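Transcriptional regulator, TetR family (Myxococcus xanthus, PDB 5K7F) probably binds cis-regulatory DNA as a TetR-family transcriptional repressor, regulating alternative isovaleryl coenzyme A biosynthesis, apparently in response to isovaleryl coenzyme A. Local coordinates at residues A[90-101]-A[186-197]; A[137-146]-A[157-167]. All blocks are in the same frame, centred on the assembly; numbering follows the deposited sequence.

Both contacts belong to the all-helical C-terminal domain, the part that dimerises and binds effectors in TetR regulators. Interaction 1 joins helix 89-105 to helix 185-196. Interaction 2 joins helix 125-150 to helix 159-171 and is nested along the chain inside the loop closed by interaction 1. The two pairs share no helix, but they touch: N100 OD1 lies 2.7 Å from Y137 OH, a probable hydrogen bond, and M97 packs on F166. Interaction 1 is mostly buried, with an arginine-rich polar border. Interaction 2 is partly buried and nearly all apolar, with one weak E142-T160 bond; R182 of the second subunit also binds T160. Both reach the second subunit.

Interaction 1 (A[90-101]-A[186-197]); sequences VERLRACMRHNI and EQIADGMVGMLF
Helices 90-101 and 186-196 run roughly antiparallel, at 148° and 9.5 Å between axes, and R98 and A189 bring their CA atoms to 5.5 Å. F197, the first residue to leave the helix, has L93 CB over one ring face, 4.0 Å from the ring centroid. L196 CB of its own segment lies over the opposite face. M97 holds CG anti to its backbone N (chi1 -176°), which carries SD between the helices to 3.6 Å from V193 CG2. The same sulfur makes an oblique Met-aromatic contact with F197. I101 CD1 fits against A189 and M192 SD.

Polar groups border this core. R94 NE donates to F197 O at 2.8 Å; R94 NH2 bonds weakly to the same oxygen and to P198 O. R98 bridges D190 and E186 in a salt-bridge network: NH1 meets D190 OD1 at 2.8 Å, from above the carboxylate plane, and NH2 reaches E186 OE2 at 3.4 Å. Water 1 links R98 NH2 to D190 OD2.

The contact packs helix 89-105 of the C-terminal domain against helix 185-196, whose M192, M195 and L196 touch the second subunit. Helix 159-171 meets M97 and M192 through M169, and helix 125-150 meets L93 through A144.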
loop_
_atom_site.group_PDB
_atom_site.type_symbol
_atom_site.label_atom_id
_atom_site.label_comp_id
_atom_site.label_asym_id
_atom_site.label_seq_id
_atom_site.Cartn_x
_atom_site.Cartn_y
_atom_site.Cartn_z
ATOM N N VAL A 90 7.991 -3.018 23.016
ATOM C CA VAL A 90 6.985 -2.042 22.610
ATOM C C VAL A 90 7.616 -0.671 22.371
ATOM O O VAL A 90 7.266 0.010 21.395
ATOM C CB VAL A 90 5.808 -1.987 23.607
ATOM C CG1 VAL A 90 6.075 -1.153 24.825
ATOM C CG2 VAL A 90 4.561 -1.464 22.864
ATOM N N GLU A 91 8.598 -0.261 23.199
ATOM C CA GLU A 91 9.320 0.977 22.912
ATOM C C GLU A 91 10.037 0.881 21.575
ATOM O O GLU A 91 10.065 1.852 20.804
ATOM C CB GLU A 91 10.350 1.271 24.012
ATOM C CG GLU A 91 9.789 1.656 25.380
ATOM C CD GLU A 91 10.891 2.050 26.390
ATOM O OE1 GLU A 91 12.079 2.231 25.992
ATOM O OE2 GLU A 91 10.558 2.162 27.587
ATOM N N ARG A 92 10.566 -0.276 21.264
ATOM C CA ARG A 92 11.232 -0.480 19.992
ATOM C C ARG A 92 10.247 -0.358 18.801
ATOM O O ARG A 92 10.506 0.298 17.823
ATOM C CB ARG A 92 11.912 -1.828 19.977
ATOM C CG ARG A 92 12.855 -2.037 18.863
ATOM C CD ARG A 92 13.878 -3.106 19.186
ATOM N NE ARG A 92 13.359 -4.387 19.066
ATOM C CZ ARG A 92 13.207 -5.252 20.053
ATOM N NH1 ARG A 92 13.558 -4.940 21.239
ATOM N NH2 ARG A 92 12.655 -6.386 19.820
ATOM N N LEU A 93 9.079 -0.981 18.937
ATOM C CA LEU A 93 8.088 -0.899 17.861
ATOM C C LEU A 93 7.590 0.536 17.679
ATOM O O LEU A 93 7.424 1.008 16.540
ATOM C CB LEU A 93 6.933 -1.838 18.180
ATOM C CG LEU A 93 7.205 -3.310 17.853
ATOM C CD1 LEU A 93 6.237 -4.142 18.620
ATOM C CD2 LEU A 93 7.128 -3.531 16.344
ATOM N N ARG A 94 7.398 1.267 18.797
ATOM C CA ARG A 94 6.944 2.656 18.711
ATOM C C ARG A 94 7.981 3.538 18.005
ATOM O O ARG A 94 7.635 4.367 17.147
ATOM C CB ARG A 94 6.682 3.223 20.107
ATOM C CG ARG A 94 5.504 2.622 20.800
ATOM C CD ARG A 94 5.288 3.229 22.192
ATOM N NE ARG A 94 4.201 2.568 22.890
ATOM C CZ ARG A 94 4.216 2.236 24.183
ATOM N NH1 ARG A 94 5.273 2.511 24.940
ATOM N NH2 ARG A 94 3.171 1.614 24.710
ATOM N N ALA A 95 9.248 3.331 18.322
ATOM C CA ALA A 95 10.313 4.094 17.671
ATOM C C ALA A 95 10.472 3.679 16.217
ATOM O O ALA A 95 10.708 4.539 15.355
ATOM C CB ALA A 95 11.632 3.932 18.424
ATOM N N CYS A 96 10.332 2.365 15.931
ATOM C CA CYS A 96 10.484 1.850 14.574
ATOM C C CYS A 96 9.410 2.425 13.663
ATOM O O CYS A 96 9.686 2.897 12.554
ATOM C CB CYS A 96 10.448 0.331 14.595
ATOM S SG CYS A 96 11.031 -0.478 13.090
ATOM N N MET A 97 8.173 2.457 14.161
ATOM C CA MET A 97 7.067 3.018 13.404
ATOM C C MET A 97 7.288 4.495 13.098
ATOM O O MET A 97 7.056 4.944 11.965
ATOM C CB MET A 97 5.761 2.856 14.168
ATOM C CG MET A 97 4.574 3.354 13.340
ATOM S SD MET A 97 2.991 2.962 14.103
ATOM C CE MET A 97 2.421 1.711 12.987
ATOM N N ARG A 98 7.694 5.274 14.113
ATOM C CA ARG A 98 7.923 6.695 13.878
ATOM C C ARG A 98 9.034 6.909 12.843
ATOM O O ARG A 98 8.832 7.624 11.846
ATOM C CB ARG A 98 8.229 7.395 15.195
ATOM C CG ARG A 98 8.392 8.908 15.086
ATOM C CD ARG A 98 8.621 9.510 16.466
ATOM N NE ARG A 98 8.520 10.977 16.513
ATOM C CZ ARG A 98 7.389 11.679 16.625
ATOM N NH1 ARG A 98 6.179 11.094 16.665
ATOM N NH2 ARG A 98 7.473 12.996 16.708
ATOM N N HIS A 99 10.169 6.230 13.007
ATOM C CA HIS A 99 11.241 6.351 12.008
ATOM C C HIS A 99 10.795 5.911 10.612
ATOM O O HIS A 99 11.154 6.545 9.607
ATOM C CB HIS A 99 12.454 5.549 12.462
ATOM C CG HIS A 99 13.270 6.236 13.545
ATOM N ND1 HIS A 99 13.973 7.400 13.335
ATOM C CD2 HIS A 99 13.437 5.936 14.857
ATOM C CE1 HIS A 99 14.571 7.768 14.461
ATOM N NE2 HIS A 99 14.269 6.889 15.403
ATOM N N ASN A 100 10.030 4.808 10.518
ATOM C CA ASN A 100 9.568 4.332 9.209
ATOM C C ASN A 100 8.636 5.357 8.533
ATOM O O ASN A 100 8.677 5.548 7.316
ATOM C CB ASN A 100 8.881 2.981 9.389
ATOM C CG ASN A 100 8.830 2.132 8.143
ATOM O OD1 ASN A 100 8.802 0.914 8.268
ATOM N ND2 ASN A 100 8.813 2.736 6.963
ATOM N N ILE A 101 7.771 6.020 9.303
ATOM C CA ILE A 101 6.865 6.987 8.706
ATOM C C ILE A 101 7.655 8.161 8.153
ATOM O O ILE A 101 7.342 8.706 7.084
ATOM C CB ILE A 101 5.817 7.445 9.735
ATOM C CG1 ILE A 101 4.822 6.333 10.025
ATOM C CG2 ILE A 101 5.025 8.684 9.231
ATOM C CD1 ILE A 101 3.988 6.544 11.267
ATOM N N GLU A 186 4.459 14.425 11.866
ATOM C CA GLU A 186 4.523 14.107 13.292
ATOM C C GLU A 186 3.141 13.811 13.866
ATOM O O GLU A 186 3.005 12.930 14.725
ATOM C CB GLU A 186 5.183 15.253 14.058
ATOM C CG GLU A 186 6.659 15.395 13.753
ATOM C CD GLU A 186 7.402 16.277 14.741
ATOM O OE1 GLU A 186 6.911 17.367 15.136
ATOM O OE2 GLU A 186 8.506 15.858 15.130
ATOM N N GLN A 187 2.105 14.534 13.426
ATOM C CA GLN A 187 0.754 14.239 13.902
ATOM C C GLN A 187 0.319 12.847 13.444
ATOM O O GLN A 187 -0.315 12.108 14.213
ATOM C CB GLN A 187 -0.235 15.291 13.410
ATOM C CG GLN A 187 -0.165 16.605 14.126
ATOM C CD GLN A 187 -0.936 17.714 13.417
ATOM O OE1 GLN A 187 -0.840 17.893 12.208
ATOM N NE2 GLN A 187 -1.723 18.461 14.183
ATOM N N ILE A 188 0.703 12.466 12.218
ATOM C CA ILE A 188 0.349 11.146 11.684
ATOM C C ILE A 188 1.063 10.088 12.502
ATOM O O ILE A 188 0.438 9.113 12.946
ATOM C CB ILE A 188 0.671 10.999 10.177
ATOM C CG1 ILE A 188 -0.182 11.991 9.357
ATOM C CG2 ILE A 188 0.404 9.524 9.714
ATOM C CD1 ILE A 188 0.277 12.292 7.924
ATOM N N ALA A 189 2.352 10.294 12.791
ATOM C CA ALA A 189 3.078 9.295 13.577
ATOM C C ALA A 189 2.553 9.222 15.003
ATOM O O ALA A 189 2.384 8.123 15.557
ATOM C CB ALA A 189 4.576 9.589 13.573
ATOM N N ASP A 190 2.286 10.378 15.625
ATOM C CA ASP A 190 1.784 10.343 16.992
ATOM C C ASP A 190 0.503 9.521 17.039
ATOM O O ASP A 190 0.287 8.731 17.970
ATOM C CB ASP A 190 1.540 11.766 17.514
ATOM C CG ASP A 190 2.820 12.487 17.915
ATOM O OD1 ASP A 190 3.870 11.843 18.092
ATOM O OD2 ASP A 190 2.755 13.719 18.079
ATOM N N GLY A 191 -0.339 9.686 16.029
ATOM C CA GLY A 191 -1.635 9.041 15.996
ATOM C C GLY A 191 -1.567 7.557 15.701
ATOM O O GLY A 191 -2.298 6.759 16.316
ATOM N N MET A 192 -0.716 7.180 14.739
ATOM C CA MET A 192 -0.589 5.768 14.364
ATOM C C MET A 192 0.004 4.955 15.505
ATOM O O MET A 192 -0.458 3.847 15.809
ATOM C CB MET A 192 0.269 5.631 13.114
ATOM C CG MET A 192 -0.501 5.941 11.827
ATOM S SD MET A 192 0.350 5.446 10.307
ATOM C CE MET A 192 -0.717 6.255 9.154
ATOM N N VAL A 193 1.031 5.493 16.148
ATOM C CA VAL A 193 1.674 4.796 17.251
ATOM C C VAL A 193 0.704 4.662 18.393
ATOM O O VAL A 193 0.679 3.645 19.090
ATOM C CB VAL A 193 2.964 5.530 17.689
ATOM C CG1 VAL A 193 3.470 4.994 18.999
ATOM C CG2 VAL A 193 4.022 5.346 16.624
ATOM N N GLY A 194 -0.104 5.702 18.611
ATOM C CA GLY A 194 -1.091 5.665 19.679
ATOM C C GLY A 194 -2.159 4.618 19.451
ATOM O O GLY A 194 -2.680 4.046 20.417
ATOM N N MET A 195 -2.473 4.334 18.184
ATOM C CA MET A 195 -3.468 3.312 17.827
ATOM C C MET A 195 -2.938 1.904 18.046
ATOM O O MET A 195 -3.630 1.046 18.614
ATOM C CB MET A 195 -3.868 3.429 16.361
ATOM C CG MET A 195 -4.697 4.581 15.999
ATOM S SD MET A 195 -5.582 4.173 14.464
ATOM C CE MET A 195 -6.960 3.359 15.122
ATOM N N LEU A 196 -1.754 1.613 17.507
ATOM C CA LEU A 196 -1.249 0.252 17.567
ATOM C C LEU A 196 -0.570 -0.063 18.880
ATOM O O LEU A 196 -0.639 -1.209 19.348
ATOM C CB LEU A 196 -0.265 0.002 16.425
ATOM C CG LEU A 196 -0.789 -0.507 15.082
ATOM C CD1 LEU A 196 0.287 -1.335 14.398
ATOM C CD2 LEU A 196 -2.098 -1.307 15.163
ATOM N N PHE A 197 0.098 0.915 19.487
ATOM C CA PHE A 197 0.947 0.678 20.651
ATOM C C PHE A 197 0.610 1.641 21.787
ATOM O O PHE A 197 1.478 2.344 22.300
ATOM C CB PHE A 197 2.416 0.807 20.252
ATOM C CG PHE A 197 2.794 0.032 19.010
ATOM C CD1 PHE A 197 2.710 -1.343 18.977
ATOM C CD2 PHE A 197 3.232 0.680 17.868
ATOM C CE1 PHE A 197 3.051 -2.050 17.844
ATOM C CE2 PHE A 197 3.606 -0.022 16.743
ATOM C CZ PHE A 197 3.506 -1.393 16.720
HETATM O O HOH W 1 5.396 14.540 17.807
HETATM O O HOH W 2 5.353 8.338 16.939
#

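Interaction 2 (A[137-146]-A[157-167]); sequences YVDFLEEAFS and VDPTVGAFSFL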
loop_
_atom_site.group_PDB
_atom_site.type_symbol
_atom_site.label_atom_id
_atom_site.label_comp_id
_atom_site.label_asym_id
_atom_site.label_seq_id
_atom_site.Cartn_x
_atom_site.Cartn_y
_atom_site.Cartn_z
ATOM N N TYR A 137 13.669 -7.265 7.436
ATOM C CA TYR A 137 12.884 -6.253 8.139
ATOM C C TYR A 137 11.618 -6.842 8.756
ATOM O O TYR A 137 11.295 -6.573 9.923
ATOM C CB TYR A 137 12.555 -5.102 7.177
ATOM C CG TYR A 137 11.961 -3.895 7.881
ATOM C CD1 TYR A 137 12.679 -3.213 8.851
ATOM C CD2 TYR A 137 10.702 -3.430 7.566
ATOM C CE1 TYR A 137 12.141 -2.106 9.535
ATOM C CE2 TYR A 137 10.152 -2.335 8.220
ATOM C CZ TYR A 137 10.893 -1.660 9.203
ATOM O OH TYR A 137 10.378 -0.563 9.869
ATOM N N VAL A 138 10.869 -7.630 7.976
ATOM C CA VAL A 138 9.667 -8.263 8.500
ATOM C C VAL A 138 10.008 -9.136 9.703
ATOM O O VAL A 138 9.279 -9.140 10.707
ATOM C CB VAL A 138 8.951 -9.080 7.404
ATOM C CG1 VAL A 138 7.768 -9.842 7.990
ATOM C CG2 VAL A 138 8.439 -8.192 6.299
ATOM N N ASP A 139 11.124 -9.886 9.623
ATOM C CA ASP A 139 11.549 -10.730 10.743
ATOM C C ASP A 139 11.762 -9.895 12.000
ATOM O O ASP A 139 11.406 -10.304 13.118
ATOM C CB ASP A 139 12.858 -11.459 10.401
ATOM C CG ASP A 139 12.698 -12.552 9.359
ATOM O OD1 ASP A 139 11.563 -12.958 9.034
ATOM O OD2 ASP A 139 13.749 -13.008 8.862
ATOM N N PHE A 140 12.410 -8.743 11.837
ATOM C CA PHE A 140 12.634 -7.840 12.950
ATOM C C PHE A 140 11.322 -7.408 13.584
ATOM O O PHE A 140 11.182 -7.425 14.811
ATOM C CB PHE A 140 13.417 -6.639 12.447
ATOM C CG PHE A 140 13.696 -5.573 13.512
ATOM C CD1 PHE A 140 14.796 -5.656 14.343
ATOM C CD2 PHE A 140 12.845 -4.475 13.661
ATOM C CE1 PHE A 140 15.068 -4.641 15.284
ATOM C CE2 PHE A 140 13.105 -3.478 14.589
ATOM C CZ PHE A 140 14.189 -3.573 15.422
ATOM N N LEU A 141 10.352 -7.000 12.763
ATOM C CA LEU A 141 9.056 -6.610 13.317
ATOM C C LEU A 141 8.384 -7.794 14.013
ATOM O O LEU A 141 7.831 -7.639 15.120
ATOM C CB LEU A 141 8.146 -6.044 12.217
ATOM C CG LEU A 141 8.629 -4.784 11.470
ATOM C CD1 LEU A 141 7.626 -4.404 10.397
ATOM C CD2 LEU A 141 8.788 -3.667 12.423
ATOM N N GLU A 142 8.448 -8.994 13.414
ATOM C CA GLU A 142 7.800 -10.153 14.034
ATOM C C GLU A 142 8.423 -10.491 15.384
ATOM O O GLU A 142 7.706 -10.767 16.350
ATOM C CB GLU A 142 7.848 -11.376 13.099
ATOM C CG GLU A 142 7.012 -11.241 11.861
ATOM C CD GLU A 142 6.778 -12.533 11.070
ATOM O OE1 GLU A 142 7.297 -13.598 11.440
ATOM O OE2 GLU A 142 6.067 -12.461 10.047
ATOM N N GLU A 143 9.752 -10.423 15.497
ATOM C CA GLU A 143 10.389 -10.695 16.786
ATOM C C GLU A 143 9.940 -9.693 17.845
ATOM O O GLU A 143 9.645 -10.071 18.977
ATOM C CB GLU A 143 11.914 -10.694 16.627
ATOM N N ALA A 144 9.842 -8.410 17.490
ATOM C CA ALA A 144 9.373 -7.415 18.453
ATOM C C ALA A 144 7.916 -7.645 18.851
ATOM O O ALA A 144 7.571 -7.569 20.042
ATOM C CB ALA A 144 9.544 -6.010 17.898
ATOM N N PHE A 145 7.048 -7.934 17.889
ATOM C CA PHE A 145 5.664 -8.252 18.237
ATOM C C PHE A 145 5.603 -9.469 19.170
ATOM O O PHE A 145 4.910 -9.437 20.188
ATOM C CB PHE A 145 4.838 -8.454 16.965
ATOM C CG PHE A 145 4.211 -7.195 16.430
ATOM C CD1 PHE A 145 3.155 -6.609 17.063
ATOM C CD2 PHE A 145 4.722 -6.584 15.290
ATOM C CE1 PHE A 145 2.573 -5.470 16.530
ATOM C CE2 PHE A 145 4.139 -5.465 14.772
ATOM C CZ PHE A 145 3.074 -4.906 15.400
ATOM N N SER A 146 6.394 -10.506 18.888
ATOM C CA SER A 146 6.451 -11.694 19.753
ATOM C C SER A 146 6.825 -11.366 21.189
ATOM O O SER A 146 6.187 -11.845 22.136
ATOM C CB SER A 146 7.451 -12.690 19.179
ATOM O OG SER A 146 6.843 -13.332 18.082
ATOM N N VAL A 157 -1.399 -10.654 19.644
ATOM C CA VAL A 157 -1.611 -10.632 18.199
ATOM C C VAL A 157 -0.619 -11.606 17.580
ATOM O O VAL A 157 0.475 -11.809 18.105
ATOM C CB VAL A 157 -1.451 -9.197 17.629
ATOM C CG1 VAL A 157 -0.001 -8.763 17.663
ATOM C CG2 VAL A 157 -2.000 -9.091 16.232
ATOM N N ASP A 158 -1.040 -12.257 16.494
ATOM C CA ASP A 158 -0.126 -13.075 15.710
ATOM C C ASP A 158 0.982 -12.177 15.171
ATOM O O ASP A 158 0.675 -11.135 14.576
ATOM C CB ASP A 158 -0.844 -13.749 14.556
ATOM C CG ASP A 158 0.069 -14.632 13.744
ATOM O OD1 ASP A 158 0.815 -14.098 12.895
ATOM O OD2 ASP A 158 0.034 -15.872 13.950
ATOM N N PRO A 159 2.263 -12.515 15.393
ATOM C CA PRO A 159 3.339 -11.561 15.033
ATOM C C PRO A 159 3.378 -11.187 13.556
ATOM O O PRO A 159 3.815 -10.068 13.231
ATOM C CB PRO A 159 4.622 -12.297 15.437
ATOM C CG PRO A 159 4.211 -13.346 16.393
ATOM C CD PRO A 159 2.776 -13.685 16.134
ATOM N N THR A 160 2.989 -12.101 12.647
ATOM C CA THR A 160 2.937 -11.783 11.224
ATOM C C THR A 160 1.816 -10.793 10.940
ATOM O O THR A 160 1.980 -9.879 10.133
ATOM C CB THR A 160 2.749 -13.072 10.404
ATOM O OG1 THR A 160 3.789 -14.004 10.756
ATOM C CG2 THR A 160 2.818 -12.812 8.916
ATOM N N VAL A 161 0.653 -10.990 11.571
ATOM C CA VAL A 161 -0.425 -10.011 11.477
ATOM C C VAL A 161 0.062 -8.651 11.971
ATOM O O VAL A 161 -0.111 -7.616 11.300
ATOM C CB VAL A 161 -1.645 -10.505 12.271
ATOM C CG1 VAL A 161 -2.772 -9.472 12.287
ATOM C CG2 VAL A 161 -2.150 -11.829 11.679
ATOM N N GLY A 162 0.657 -8.632 13.161
ATOM C CA GLY A 162 1.210 -7.385 13.702
ATOM C C GLY A 162 2.146 -6.731 12.709
ATOM O O GLY A 162 1.968 -5.574 12.347
ATOM N N ALA A 163 3.090 -7.514 12.176
ATOM C CA ALA A 163 4.109 -6.989 11.271
ATOM C C ALA A 163 3.504 -6.364 10.019
ATOM O O ALA A 163 3.871 -5.236 9.632
ATOM C CB ALA A 163 5.078 -8.116 10.899
ATOM N N PHE A 164 2.619 -7.090 9.322
ATOM C CA PHE A 164 2.097 -6.552 8.084
ATOM C C PHE A 164 0.981 -5.526 8.305
ATOM O O PHE A 164 0.681 -4.757 7.389
ATOM C CB PHE A 164 1.629 -7.698 7.169
ATOM C CG PHE A 164 2.773 -8.426 6.489
ATOM C CD1 PHE A 164 3.509 -7.828 5.495
ATOM C CD2 PHE A 164 3.116 -9.703 6.877
ATOM C CE1 PHE A 164 4.549 -8.492 4.905
ATOM C CE2 PHE A 164 4.151 -10.370 6.271
ATOM C CZ PHE A 164 4.861 -9.771 5.294
ATOM N N SER A 165 0.364 -5.473 9.476
ATOM C CA SER A 165 -0.542 -4.356 9.770
ATOM C C SER A 165 0.260 -3.068 9.863
ATOM O O SER A 165 -0.065 -2.035 9.229
ATOM C CB SER A 165 -1.301 -4.617 11.072
ATOM O OG SER A 165 -2.197 -5.725 10.914
ATOM N N PHE A 166 1.326 -3.137 10.644
ATOM C CA PHE A 166 2.331 -2.083 10.754
ATOM C C PHE A 166 2.821 -1.648 9.374
ATOM O O PHE A 166 2.858 -0.446 9.046
ATOM C CB PHE A 166 3.449 -2.649 11.621
ATOM C CG PHE A 166 4.666 -1.750 11.824
ATOM C CD1 PHE A 166 5.470 -1.313 10.773
ATOM C CD2 PHE A 166 5.054 -1.483 13.101
ATOM C CE1 PHE A 166 6.643 -0.531 11.040
ATOM C CE2 PHE A 166 6.199 -0.731 13.362
ATOM C CZ PHE A 166 6.979 -0.276 12.296
ATOM N N LEU A 167 3.275 -2.611 8.567
ATOM C CA LEU A 167 3.813 -2.273 7.258
ATOM C C LEU A 167 2.765 -1.628 6.353
ATOM O O LEU A 167 3.052 -0.628 5.684
ATOM C CB LEU A 167 4.402 -3.517 6.597
ATOM C CG LEU A 167 5.811 -3.890 7.023
ATOM C CD1 LEU A 167 6.184 -5.242 6.383
ATOM C CD2 LEU A 167 6.824 -2.790 6.658
#
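F145 of helix 137-146 sits as a knob among P159, G162, A163 and F166. G162 CA lies over the centre of its ring, 3.6 Å from the centroid, in a CH-pi contact. F166 CB comes to the ring edge, and V157 CG1 approaches obliquely. Here the short helix axes approach to 8.1 Å and cross at 123°.

Further along, L141 lies across F166. Its CD2 stands over one face of that ring, 4.0 Å from the centroid, while CD1 also touches L167 CG. The F166 side chain has CG anti to the backbone N (chi1 177°), and this brings its ring beneath the leucine. L167 then splits its two methyls. CD2 meets the edge of the Y137 ring, 3.7 Å from CE2, and CD1 reaches V138 CG2. V138 CG1 approaches the F164 ring obliquely.

On the more polar flank, E142 runs alongside T160, both side chains pointing the same way. T160 OG1 gives a weak bond to E142 OE2 at 2.8 Å. E142 CG packs on A163 CB, 3.8 Å away.

D158 holds the start of helix 159-171 as its N-cap: OD1 accepts from T160 N at 3.0 Å and weakly from V161 N. R182 of the second subunit binds both D158 OD1 and T160 OG1, joining the cap to the dimer interface. At the far end, N100 of helix 89-105 probably holds the Y137 hydroxyl.

Around the pair, helix 89-105 packs on Y137, A144 and F166, and helix 60-83 lies against Y137 and F140. The second subunit adds W176, stacked on F164, and M195, packed on F145 and V157.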